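PDB 7NED: urocanate hydratase from Paenibacillus sp. Soil724D2, which adds water to urocanate-type substrates with the help of bound NAD+, and probably hydrates thiourocanate in bacterial ergothioneine breakdown. Local coordinates for residues L10-C14 with K15-Q19. Numbering follows the deposited sequence.
Sequences LELRC and KGWRQ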
ATOM      1  N   LEU A  10     -28.845 -17.942 -15.671  1.00 20.06           N
ATOM      2  CA  LEU A  10     -29.302 -16.585 -15.437  1.00 20.60           C
ATOM      3  C   LEU A  10     -30.073 -16.429 -14.142  1.00 21.07           C
ATOM      4  O   LEU A  10     -30.711 -15.387 -13.941  1.00 22.51           O
ATOM      5  CB  LEU A  10     -30.147 -16.106 -16.616  1.00 18.55           C
ATOM      6  CG  LEU A  10     -29.393 -16.156 -17.943  1.00 24.06           C
ATOM      7  CD1 LEU A  10     -30.320 -15.757 -19.065  1.00 23.13           C
ATOM      8  CD2 LEU A  10     -28.132 -15.261 -17.936  1.00 22.46           C
ATOM      9  N   GLU A  11     -30.030 -17.416 -13.262  1.00 21.17           N
ATOM     10  CA  GLU A  11     -30.751 -17.337 -12.013  1.00 24.30           C
ATOM     11  C   GLU A  11     -29.866 -16.612 -11.011  1.00 24.58           C
ATOM     12  O   GLU A  11     -28.778 -17.087 -10.685  1.00 24.57           O
ATOM     13  CB  GLU A  11     -31.143 -18.718 -11.495  1.00 25.67           C
ATOM     14  CG  GLU A  11     -31.980 -18.616 -10.240  1.00 25.29           C
ATOM     15  CD  GLU A  11     -32.431 -19.958  -9.700  1.00 27.96           C
ATOM     16  OE1 GLU A  11     -31.990 -21.007 -10.205  1.00 32.49           O
ATOM     17  OE2 GLU A  11     -33.276 -19.960  -8.789  1.00 34.75           O
ATOM     18  N   LEU A  12     -30.329 -15.469 -10.540  1.00 20.41           N
ATOM     19  CA  LEU A  12     -29.586 -14.725  -9.520  1.00 22.92           C
ATOM     20  C   LEU A  12     -29.641 -15.409  -8.158  1.00 21.34           C
ATOM     21  O   LEU A  12     -30.717 -15.797  -7.690  1.00 24.18           O
ATOM     22  CB  LEU A  12     -30.156 -13.317  -9.417  1.00 23.14           C
ATOM     23  CG  LEU A  12     -29.804 -12.309 -10.506  1.00 25.13           C
ATOM     24  CD1 LEU A  12     -30.486 -10.970 -10.165  1.00 22.43           C
ATOM     25  CD2 LEU A  12     -28.295 -12.139 -10.540  1.00 24.01           C
ATOM     26  N   ARG A  13     -28.487 -15.544  -7.496  1.00 17.56           N
ATOM     27  CA  ARG A  13     -28.488 -15.894  -6.089  1.00 18.28           C
ATOM     28  C   ARG A  13     -28.300 -14.673  -5.198  1.00 21.01           C
ATOM     29  O   ARG A  13     -28.580 -14.744  -3.999  1.00 21.18           O
ATOM     30  CB  ARG A  13     -27.386 -16.917  -5.796  1.00 17.76           C
ATOM     31  CG  ARG A  13     -27.593 -18.176  -6.657  1.00 23.03           C
ATOM     32  CD  ARG A  13     -26.351 -19.006  -6.639  1.00 19.06           C
ATOM     33  NE  ARG A  13     -25.298 -18.279  -7.320  1.00 18.72           N
ATOM     34  CZ  ARG A  13     -24.036 -18.665  -7.306  1.00 19.35           C
ATOM     35  NH1 ARG A  13     -23.709 -19.757  -6.636  1.00 17.78           N
ATOM     36  NH2 ARG A  13     -23.119 -17.970  -7.962  1.00 18.30           N
ATOM     37  N   CYS A  14     -27.861 -13.572  -5.775  1.00 20.08           N
ATOM     38  CA  CYS A  14     -27.599 -12.332  -5.072  1.00 21.25           C
ATOM     39  C   CYS A  14     -28.678 -11.333  -5.425  1.00 20.57           C
ATOM     40  O   CYS A  14     -29.571 -11.608  -6.231  1.00 19.52           O
ATOM     41  CB  CYS A  14     -26.230 -11.782  -5.452  1.00 21.74           C
ATOM     42  SG  CYS A  14     -24.913 -12.963  -5.211  1.00 20.93           S
ATOM     43  N   LYS A  15     -28.567 -10.144  -4.825  1.00 20.28           N
ATOM     44  CA  LYS A  15     -29.564  -9.115  -5.036  1.00 22.62           C
ATOM     45  C   LYS A  15     -29.447  -8.441  -6.388  1.00 24.53           C
ATOM     46  O   LYS A  15     -30.416  -7.811  -6.820  1.00 24.78           O
ATOM     47  CB  LYS A  15     -29.470  -8.064  -3.919  1.00 21.26           C
ATOM     48  CG  LYS A  15     -30.009  -8.616  -2.601  1.00 21.26           C
ATOM     49  CD  LYS A  15     -29.984  -7.629  -1.533  1.00 25.48           C
ATOM     50  CE  LYS A  15     -30.637  -8.201  -0.278  1.00 27.76           C
ATOM     51  NZ  LYS A  15     -30.277  -7.352   0.887  1.00 30.99           N
ATOM     52  N   GLY A  16     -28.310  -8.577  -7.072  1.00 22.25           N
ATOM     53  CA  GLY A  16     -28.133  -8.019  -8.401  1.00 19.84           C
ATOM     54  C   GLY A  16     -26.992  -8.704  -9.129  1.00 14.99           C
ATOM     55  O   GLY A  16     -26.272  -9.537  -8.569  1.00 16.65           O
ATOM     56  N   TRP A  17     -26.823  -8.333 -10.388  1.00 15.59           N
ATOM     57  CA  TRP A  17     -25.834  -9.005 -11.230  1.00 18.93           C
ATOM     58  C   TRP A  17     -24.413  -8.532 -10.951  1.00 19.19           C
ATOM     59  O   TRP A  17     -23.457  -9.267 -11.219  1.00 14.49           O
ATOM     60  CB  TRP A  17     -26.152  -8.790 -12.713  1.00 19.11           C
ATOM     61  CG  TRP A  17     -26.916  -9.963 -13.257  1.00 21.44           C
ATOM     62  CD1 TRP A  17     -28.253 -10.006 -13.547  1.00 24.50           C
ATOM     63  CD2 TRP A  17     -26.401 -11.285 -13.520  1.00 20.00           C
ATOM     64  NE1 TRP A  17     -28.602 -11.281 -13.987  1.00 24.88           N
ATOM     65  CE2 TRP A  17     -27.486 -12.076 -13.977  1.00 24.29           C
ATOM     66  CE3 TRP A  17     -25.127 -11.867 -13.437  1.00 20.74           C
ATOM     67  CZ2 TRP A  17     -27.332 -13.432 -14.345  1.00 22.59           C
ATOM     68  CZ3 TRP A  17     -24.983 -13.237 -13.803  1.00 21.21           C
ATOM     69  CH2 TRP A  17     -26.078 -13.978 -14.248  1.00 22.99           C
ATOM     70  N   ARG A  18     -24.241  -7.316 -10.444  1.00 16.69           N
ATOM     71  CA  ARG A  18     -22.890  -6.930 -10.068  1.00 17.28           C
ATOM     72  C   ARG A  18     -22.409  -7.798  -8.921  1.00 17.50           C
ATOM     73  O   ARG A  18     -21.261  -8.252  -8.917  1.00 17.77           O
ATOM     74  CB  ARG A  18     -22.849  -5.437  -9.698  1.00 17.48           C
ATOM     75  CG  ARG A  18     -23.196  -4.562 -10.881  1.00 20.88           C
ATOM     76  CD  ARG A  18     -23.338  -3.083 -10.522  1.00 19.99           C
ATOM     77  NE  ARG A  18     -22.114  -2.567  -9.940  1.00 19.84           N
ATOM     78  CZ  ARG A  18     -22.033  -1.408  -9.283  1.00 24.32           C
ATOM     79  NH1 ARG A  18     -23.124  -0.649  -9.133  1.00 21.64           N
ATOM     80  NH2 ARG A  18     -20.868  -1.013  -8.780  1.00 18.04           N
ATOM     81  N   GLN A  19     -23.279  -8.061  -7.945  1.00 15.63           N
ATOM     82  CA  GLN A  19     -22.873  -8.903  -6.837  1.00 13.10           C
ATOM     83  C   GLN A  19     -22.714 -10.348  -7.307  1.00 18.28           C
ATOM     84  O   GLN A  19     -21.736 -11.026  -6.966  1.00 17.41           O
ATOM     85  CB  GLN A  19     -23.907  -8.825  -5.715  1.00 19.56           C
ATOM     86  CG  GLN A  19     -24.201  -7.394  -5.177  1.00 17.69           C
ATOM     87  CD  GLN A  19     -25.334  -6.710  -5.918  1.00 21.08           C
ATOM     88  OE1 GLN A  19     -25.423  -6.759  -7.144  1.00 21.89           O
ATOM     89  NE2 GLN A  19     -26.217  -6.076  -5.169  1.00 20.76           N
TER
HETATM   90  O   HOH W   1     -31.167 -12.665 -14.704  1.00 26.11           O
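Leu-12 and Trp-17 meet because the leucine's chi1 of -76° sets CG anti to its own carbonyl carbon and chi2, with CD1 anti to CA, turns CD2 over the indole, while chi1 of -97° in Trp-17, off the usual staggered values, swings the ring back from the helix start toward the loop. CD2 stands 3.4 Å from the centroid of the Trp-17 five-membered ring, only 5° off its normal: a CH-pi contact toward one end of the indole rather than over its middle. Leu-10 comes in at the ring's edge instead, its CA 3.9 Å from Trp-17 CZ2, with CD2 of Leu-10 touching the same carbon. Also in the ring plane lies a water, which accepts a hydrogen bond from Trp-17 NE1 (3.0 Å) and donates one to Leu-10 O (2.9 Å). Further along, Cys-14 CB rests 3.8 Å from Gln-19 CB, and Gln-19 NE2 donates a hydrogen bond to Leu-65 O. Gly-16 is the N-cap residue of helix 17-31. With an alanine at Trp-17, Leu-12 CD2 would probably lose its aromatic face and the water its N-H donor. No direct hydrogen bond joins 10-14 to 15-19; their side-chain contact rests on dispersion and one water pairing indole N-H with carbonyl.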